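Local coordinates for protein RNA-dependent RNA polymerase (Qualyub virus, PDB 6DX1) that probably removes ubiquitin from host proteins through its viral ovarian tumor (OTU) domain, a papain-like cysteine protease carried within the viral polymerase, at residues Glu28-Phe42 against Leu143-Ile157. Residues are numbered along the deposited sequence; the frame is centred on the assembly and turned at random.
Sequences EFFNKELTLPDGNCF and LLHIQFDHFDFLVPI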
loop_
_atom_site.group_PDB
_atom_site.type_symbol
_atom_site.label_atom_id
_atom_site.label_comp_id
_atom_site.label_asym_id
_atom_site.label_seq_id
_atom_site.Cartn_x
_atom_site.Cartn_y
_atom_site.Cartn_z
ATOM N N GLU A 28 0.603 -14.561 -13.640
ATOM C CA GLU A 28 1.156 -15.852 -13.257
ATOM C C GLU A 28 1.090 -16.073 -11.747
ATOM O O GLU A 28 1.076 -17.227 -11.295
ATOM C CB GLU A 28 2.593 -15.986 -13.786
ATOM C CG GLU A 28 3.538 -16.823 -12.917
ATOM C CD GLU A 28 4.867 -17.161 -13.598
ATOM O OE1 GLU A 28 5.497 -16.257 -14.192
ATOM O OE2 GLU A 28 5.295 -18.335 -13.512
ATOM N N PHE A 29 0.955 -14.996 -10.960
ATOM C CA PHE A 29 0.976 -15.077 -9.509
ATOM C C PHE A 29 -0.259 -14.524 -8.823
ATOM O O PHE A 29 -0.452 -14.801 -7.635
ATOM C CB PHE A 29 2.192 -14.322 -8.946
ATOM C CG PHE A 29 3.500 -14.868 -9.416
ATOM C CD1 PHE A 29 4.059 -15.967 -8.788
ATOM C CD2 PHE A 29 4.155 -14.309 -10.497
ATOM C CE1 PHE A 29 5.261 -16.495 -9.228
ATOM C CE2 PHE A 29 5.364 -14.824 -10.933
ATOM C CZ PHE A 29 5.911 -15.925 -10.297
ATOM N N PHE A 30 -1.086 -13.752 -9.520
ATOM C CA PHE A 30 -2.171 -13.014 -8.893
ATOM C C PHE A 30 -3.388 -12.990 -9.799
ATOM O O PHE A 30 -3.276 -13.068 -11.023
ATOM C CB PHE A 30 -1.821 -11.541 -8.643
ATOM C CG PHE A 30 -0.617 -11.308 -7.780
ATOM C CD1 PHE A 30 -0.705 -11.378 -6.398
ATOM C CD2 PHE A 30 0.586 -10.914 -8.357
ATOM C CE1 PHE A 30 0.399 -11.095 -5.600
ATOM C CE2 PHE A 30 1.688 -10.637 -7.568
ATOM C CZ PHE A 30 1.597 -10.727 -6.193
ATOM N N ASN A 31 -4.552 -12.795 -9.180
ATOM C CA ASN A 31 -5.745 -12.318 -9.863
ATOM C C ASN A 31 -5.990 -10.871 -9.444
ATOM O O ASN A 31 -5.873 -10.538 -8.263
ATOM C CB ASN A 31 -6.961 -13.186 -9.516
ATOM C CG ASN A 31 -6.795 -14.623 -9.975
ATOM O OD1 ASN A 31 -6.444 -14.872 -11.122
ATOM N ND2 ASN A 31 -7.020 -15.569 -9.073
ATOM N N LYS A 32 -6.319 -10.012 -10.409
ATOM C CA LYS A 32 -6.529 -8.593 -10.139
ATOM C C LYS A 32 -7.999 -8.327 -9.835
ATOM O O LYS A 32 -8.892 -8.885 -10.483
ATOM C CB LYS A 32 -6.074 -7.749 -11.330
ATOM C CG LYS A 32 -6.259 -6.254 -11.132
ATOM C CD LYS A 32 -5.776 -5.477 -12.335
ATOM C CE LYS A 32 -6.640 -5.766 -13.557
ATOM N NZ LYS A 32 -6.436 -4.755 -14.631
ATOM N N GLU A 33 -8.245 -7.501 -8.818
ATOM C CA GLU A 33 -9.580 -6.992 -8.515
ATOM C C GLU A 33 -9.542 -5.476 -8.614
ATOM O O GLU A 33 -8.787 -4.819 -7.891
ATOM C CB GLU A 33 -10.051 -7.448 -7.134
ATOM C CG GLU A 33 -10.116 -8.980 -7.037
ATOM C CD GLU A 33 -10.780 -9.499 -5.780
ATOM O OE1 GLU A 33 -11.197 -8.688 -4.932
ATOM O OE2 GLU A 33 -10.886 -10.740 -5.643
ATOM N N LEU A 34 -10.350 -4.929 -9.515
ATOM C CA LEU A 34 -10.313 -3.500 -9.800
ATOM C C LEU A 34 -10.937 -2.691 -8.668
ATOM O O LEU A 34 -11.856 -3.147 -7.979
ATOM C CB LEU A 34 -11.062 -3.209 -11.099
ATOM C CG LEU A 34 -10.463 -3.739 -12.400
ATOM C CD1 LEU A 34 -11.387 -3.413 -13.557
ATOM C CD2 LEU A 34 -9.094 -3.110 -12.623
ATOM N N THR A 35 -10.429 -1.470 -8.490
ATOM C CA THR A 35 -11.025 -0.492 -7.593
ATOM C C THR A 35 -11.600 0.646 -8.424
ATOM O O THR A 35 -11.193 0.869 -9.566
ATOM C CB THR A 35 -10.004 0.080 -6.605
ATOM O OG1 THR A 35 -8.989 0.773 -7.341
ATOM C CG2 THR A 35 -9.382 -1.045 -5.750
ATOM N N LEU A 36 -12.555 1.360 -7.843
ATOM C CA LEU A 36 -13.118 2.519 -8.526
ATOM C C LEU A 36 -12.003 3.515 -8.826
ATOM O O LEU A 36 -11.185 3.802 -7.941
ATOM C CB LEU A 36 -14.188 3.166 -7.651
ATOM C CG LEU A 36 -15.222 4.027 -8.381
ATOM C CD1 LEU A 36 -16.101 3.179 -9.300
ATOM C CD2 LEU A 36 -16.075 4.753 -7.347
ATOM N N PRO A 37 -11.919 4.054 -10.053
ATOM C CA PRO A 37 -10.823 4.990 -10.383
ATOM C C PRO A 37 -11.102 6.409 -9.905
ATOM O O PRO A 37 -11.284 7.360 -10.688
ATOM C CB PRO A 37 -10.750 4.884 -11.911
ATOM C CG PRO A 37 -12.159 4.609 -12.324
ATOM C CD PRO A 37 -12.709 3.689 -11.245
ATOM N N ASP A 38 -11.152 6.574 -8.589
ATOM C CA ASP A 38 -11.183 7.896 -7.988
ATOM C C ASP A 38 -9.959 8.049 -7.088
ATOM O O ASP A 38 -9.076 7.185 -7.052
ATOM C CB ASP A 38 -12.527 8.155 -7.278
ATOM C CG ASP A 38 -12.727 7.341 -5.990
ATOM O OD1 ASP A 38 -11.802 6.643 -5.535
ATOM O OD2 ASP A 38 -13.852 7.416 -5.426
ATOM N N GLY A 39 -9.889 9.170 -6.381
ATOM C CA GLY A 39 -8.727 9.419 -5.556
ATOM C C GLY A 39 -8.632 8.575 -4.306
ATOM O O GLY A 39 -7.658 8.704 -3.562
ATOM N N ASN A 40 -9.619 7.725 -4.043
ATOM C CA ASN A 40 -9.609 6.870 -2.868
ATOM C C ASN A 40 -9.123 5.466 -3.182
ATOM O O ASN A 40 -9.222 4.584 -2.324
ATOM C CB ASN A 40 -11.009 6.820 -2.250
ATOM C CG ASN A 40 -11.422 8.157 -1.669
ATOM O OD1 ASN A 40 -10.726 8.698 -0.818
ATOM N ND2 ASN A 40 -12.537 8.701 -2.140
ATOM N N CYS A 41 -8.580 5.247 -4.381
ATOM C CA CYS A 41 -8.305 3.888 -4.847
ATOM C C CYS A 41 -7.361 3.115 -3.916
ATOM O O CYS A 41 -7.522 1.899 -3.756
ATOM C CB CYS A 41 -7.736 3.933 -6.267
ATOM S SG CYS A 41 -6.267 4.966 -6.423
ATOM N N PHE A 42 -6.356 3.778 -3.321
ATOM C CA PHE A 42 -5.484 3.069 -2.377
ATOM C C PHE A 42 -6.300 2.458 -1.238
ATOM O O PHE A 42 -6.187 1.262 -0.931
ATOM C CB PHE A 42 -4.411 4.010 -1.802
ATOM C CG PHE A 42 -3.649 3.393 -0.654
ATOM C CD1 PHE A 42 -2.514 2.633 -0.893
ATOM C CD2 PHE A 42 -4.102 3.517 0.645
ATOM C CE1 PHE A 42 -1.830 2.025 0.152
ATOM C CE2 PHE A 42 -3.436 2.895 1.695
ATOM C CZ PHE A 42 -2.291 2.151 1.450
ATOM N N LEU A 143 -0.667 -4.697 -3.959
ATOM C CA LEU A 143 -1.389 -3.718 -4.760
ATOM C C LEU A 143 -0.736 -3.577 -6.131
ATOM O O LEU A 143 0.497 -3.576 -6.253
ATOM C CB LEU A 143 -1.418 -2.347 -4.072
ATOM C CG LEU A 143 -2.052 -2.231 -2.688
ATOM C CD1 LEU A 143 -2.340 -0.765 -2.389
ATOM C CD2 LEU A 143 -3.324 -3.050 -2.585
ATOM N N LEU A 144 -1.557 -3.453 -7.169
ATOM C CA LEU A 144 -1.039 -3.165 -8.500
ATOM C C LEU A 144 -1.008 -1.649 -8.639
ATOM O O LEU A 144 -2.054 -0.991 -8.556
ATOM C CB LEU A 144 -1.893 -3.810 -9.589
ATOM C CG LEU A 144 -1.286 -3.784 -10.990
ATOM C CD1 LEU A 144 -0.101 -4.753 -11.081
ATOM C CD2 LEU A 144 -2.328 -4.114 -12.063
ATOM N N HIS A 145 0.189 -1.096 -8.785
ATOM C CA HIS A 145 0.397 0.349 -8.807
ATOM C C HIS A 145 0.607 0.761 -10.258
ATOM O O HIS A 145 1.663 0.490 -10.839
ATOM C CB HIS A 145 1.602 0.713 -7.940
ATOM C CG HIS A 145 1.774 2.178 -7.723
ATOM N ND1 HIS A 145 2.926 2.716 -7.187
ATOM C CD2 HIS A 145 0.943 3.223 -7.959
ATOM C CE1 HIS A 145 2.800 4.029 -7.107
ATOM N NE2 HIS A 145 1.608 4.364 -7.569
ATOM N N ILE A 146 -0.409 1.384 -10.860
ATOM C CA ILE A 146 -0.335 1.703 -12.283
ATOM C C ILE A 146 -0.243 3.216 -12.467
ATOM O O ILE A 146 -0.044 3.956 -11.496
ATOM C CB ILE A 146 -1.524 1.086 -13.048
ATOM C CG1 ILE A 146 -2.836 1.794 -12.699
ATOM C CG2 ILE A 146 -1.670 -0.415 -12.729
ATOM C CD1 ILE A 146 -4.022 1.283 -13.519
ATOM N N GLN A 147 -0.358 3.696 -13.709
ATOM C CA GLN A 147 -0.103 5.108 -13.968
ATOM C C GLN A 147 -1.081 5.996 -13.201
ATOM O O GLN A 147 -2.180 5.577 -12.832
ATOM C CB GLN A 147 -0.214 5.409 -15.466
ATOM C CG GLN A 147 0.902 4.827 -16.302
ATOM C CD GLN A 147 0.497 3.538 -16.963
ATOM O OE1 GLN A 147 -0.077 2.654 -16.321
ATOM N NE2 GLN A 147 0.776 3.421 -18.257
ATOM N N PHE A 148 -0.655 7.244 -12.961
ATOM C CA PHE A 148 -1.481 8.282 -12.322
ATOM C C PHE A 148 -1.912 7.886 -10.911
ATOM O O PHE A 148 -2.970 8.299 -10.416
ATOM C CB PHE A 148 -2.683 8.637 -13.203
ATOM C CG PHE A 148 -2.297 8.988 -14.619
ATOM C CD1 PHE A 148 -1.562 10.136 -14.888
ATOM C CD2 PHE A 148 -2.639 8.155 -15.667
ATOM C CE1 PHE A 148 -1.197 10.450 -16.196
ATOM C CE2 PHE A 148 -2.269 8.453 -16.973
ATOM C CZ PHE A 148 -1.548 9.603 -17.236
ATOM N N ASP A 149 -1.063 7.099 -10.249
ATOM C CA ASP A 149 -1.228 6.723 -8.849
ATOM C C ASP A 149 -2.539 5.996 -8.595
ATOM O O ASP A 149 -3.121 6.102 -7.511
ATOM C CB ASP A 149 -1.093 7.931 -7.934
ATOM C CG ASP A 149 0.353 8.289 -7.693
ATOM O OD1 ASP A 149 0.640 9.479 -7.506
ATOM O OD2 ASP A 149 1.206 7.366 -7.723
ATOM N N HIS A 150 -2.999 5.244 -9.582
ATOM C CA HIS A 150 -4.122 4.353 -9.359
ATOM C C HIS A 150 -3.621 3.026 -8.798
ATOM O O HIS A 150 -2.586 2.505 -9.230
ATOM C CB HIS A 150 -4.912 4.106 -10.640
ATOM C CG HIS A 150 -6.063 3.176 -10.428
ATOM N ND1 HIS A 150 -7.246 3.584 -9.847
ATOM C CD2 HIS A 150 -6.181 1.845 -10.637
ATOM C CE1 HIS A 150 -8.055 2.543 -9.733
ATOM N NE2 HIS A 150 -7.433 1.476 -10.206
ATOM N N PHE A 151 -4.360 2.485 -7.835
ATOM C CA PHE A 151 -4.047 1.196 -7.215
ATOM C C PHE A 151 -5.211 0.241 -7.409
ATOM O O PHE A 151 -6.356 0.587 -7.097
ATOM C CB PHE A 151 -3.799 1.330 -5.708
ATOM C CG PHE A 151 -2.575 2.134 -5.343
ATOM C CD1 PHE A 151 -1.333 1.518 -5.235
ATOM C CD2 PHE A 151 -2.679 3.488 -5.047
ATOM C CE1 PHE A 151 -0.202 2.261 -4.871
ATOM C CE2 PHE A 151 -1.556 4.238 -4.684
ATOM C CZ PHE A 151 -0.316 3.618 -4.605
ATOM N N ASP A 152 -4.911 -0.966 -7.869
ATOM C CA ASP A 152 -5.849 -2.080 -7.837
ATOM C C ASP A 152 -5.355 -3.133 -6.855
ATOM O O ASP A 152 -4.210 -3.102 -6.397
ATOM C CB ASP A 152 -6.021 -2.674 -9.231
ATOM C CG ASP A 152 -6.677 -1.697 -10.197
ATOM O OD1 ASP A 152 -6.105 -1.449 -11.279
ATOM O OD2 ASP A 152 -7.770 -1.184 -9.861
ATOM N N PHE A 153 -6.229 -4.082 -6.521
ATOM C CA PHE A 153 -5.896 -5.104 -5.539
ATOM C C PHE A 153 -5.471 -6.389 -6.241
ATOM O O PHE A 153 -6.020 -6.752 -7.281
ATOM C CB PHE A 153 -7.096 -5.381 -4.630
ATOM C CG PHE A 153 -6.862 -6.449 -3.606
ATOM C CD1 PHE A 153 -5.772 -6.395 -2.749
ATOM C CD2 PHE A 153 -7.769 -7.485 -3.464
ATOM C CE1 PHE A 153 -5.572 -7.375 -1.789
ATOM C CE2 PHE A 153 -7.582 -8.468 -2.500
ATOM C CZ PHE A 153 -6.473 -8.423 -1.668
ATOM N N LEU A 154 -4.478 -7.071 -5.681
ATOM C CA LEU A 154 -3.980 -8.313 -6.262
ATOM C C LEU A 154 -4.152 -9.440 -5.251
ATOM O O LEU A 154 -3.677 -9.327 -4.120
ATOM C CB LEU A 154 -2.506 -8.177 -6.659
ATOM C CG LEU A 154 -2.196 -7.227 -7.812
ATOM C CD1 LEU A 154 -0.677 -7.034 -7.870
ATOM C CD2 LEU A 154 -2.703 -7.755 -9.130
ATOM N N VAL A 155 -4.814 -10.519 -5.657
ATOM C CA VAL A 155 -5.018 -11.691 -4.807
ATOM C C VAL A 155 -4.037 -12.785 -5.247
ATOM O O VAL A 155 -4.103 -13.214 -6.403
ATOM C CB VAL A 155 -6.455 -12.220 -4.882
ATOM C CG1 VAL A 155 -6.650 -13.320 -3.841
ATOM C CG2 VAL A 155 -7.464 -11.106 -4.689
ATOM N N PRO A 156 -3.166 -13.263 -4.368
ATOM C CA PRO A 156 -2.252 -14.340 -4.765
ATOM C C PRO A 156 -3.015 -15.598 -5.149
ATOM O O PRO A 156 -3.995 -15.980 -4.502
ATOM C CB PRO A 156 -1.400 -14.565 -3.510
ATOM C CG PRO A 156 -1.519 -13.287 -2.738
ATOM C CD PRO A 156 -2.906 -12.789 -3.000
ATOM N N ILE A 157 -2.558 -16.228 -6.226
ATOM C CA ILE A 157 -3.079 -17.507 -6.669
ATOM C C ILE A 157 -2.591 -18.582 -5.709
ATOM O O ILE A 157 -1.415 -18.593 -5.343
ATOM C CB ILE A 157 -2.638 -17.815 -8.105
ATOM C CG1 ILE A 157 -3.278 -16.834 -9.087
ATOM C CG2 ILE A 157 -2.982 -19.259 -8.473
ATOM C CD1 ILE A 157 -2.705 -16.935 -10.482
HETATM O O HOH W 1 0.741 -16.943 -6.288
HETATM O O HOH W 2 -5.735 -2.084 -13.712
HETATM O O HOH W 3 -7.716 6.332 -9.500
#
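Cys41 and His150 meet in the arrangement expected of an OTU cysteine protease, where a cysteine opening a helix faces a histidine beside the central sheet; by family they are probably the nucleophile and its partner. Cys41 SG lies 3.8 Å from His150 ND1. At chi1 56°, wedged between the backbone N and carbonyl carbon of its own residue, Cys41 SG stands obliquely to the imidazole and accepts a hydrogen bond from Phe151 N at 3.4 Å. The imidazole is oriented from its far side: His150 NE2 donates to Asp152 OD2 (2.7 Å), nearly in the ring plane but from above the carboxylate plane. The same oxygen takes Thr35 N on its anti side, slightly out of the carboxylate plane, so two donors grip OD2 and position the carboxylate. Thr35 OG1 donates to Phe151 O in the carbonyl plane, tying the loop after strand 30-33 to the backbone next to the histidine. Lys32 NZ forms a salt bridge with Asp123.

Next to this site, Phe42 turns its edge onto the face of Phe151, a T-shaped pair with centroids 5.6 Å apart and planes at 81°; Phe117 meets the Phe151 ring and also touches Phe42. Farther along, outermost strand 30-33 runs antiparallel to strand 150-156 through paired backbone bonds at Asn31-Val155 and Glu33-Phe153. On one face of this sheet Glu33 lies alongside Phe153, its carboxylate turned 80° from the ring and OE1 at the ring edge. At the start of strand 30-33, Leu154 CD1 sits over one face of the Phe30 ring, 4.2 Å from its centroid in a CH-pi contact.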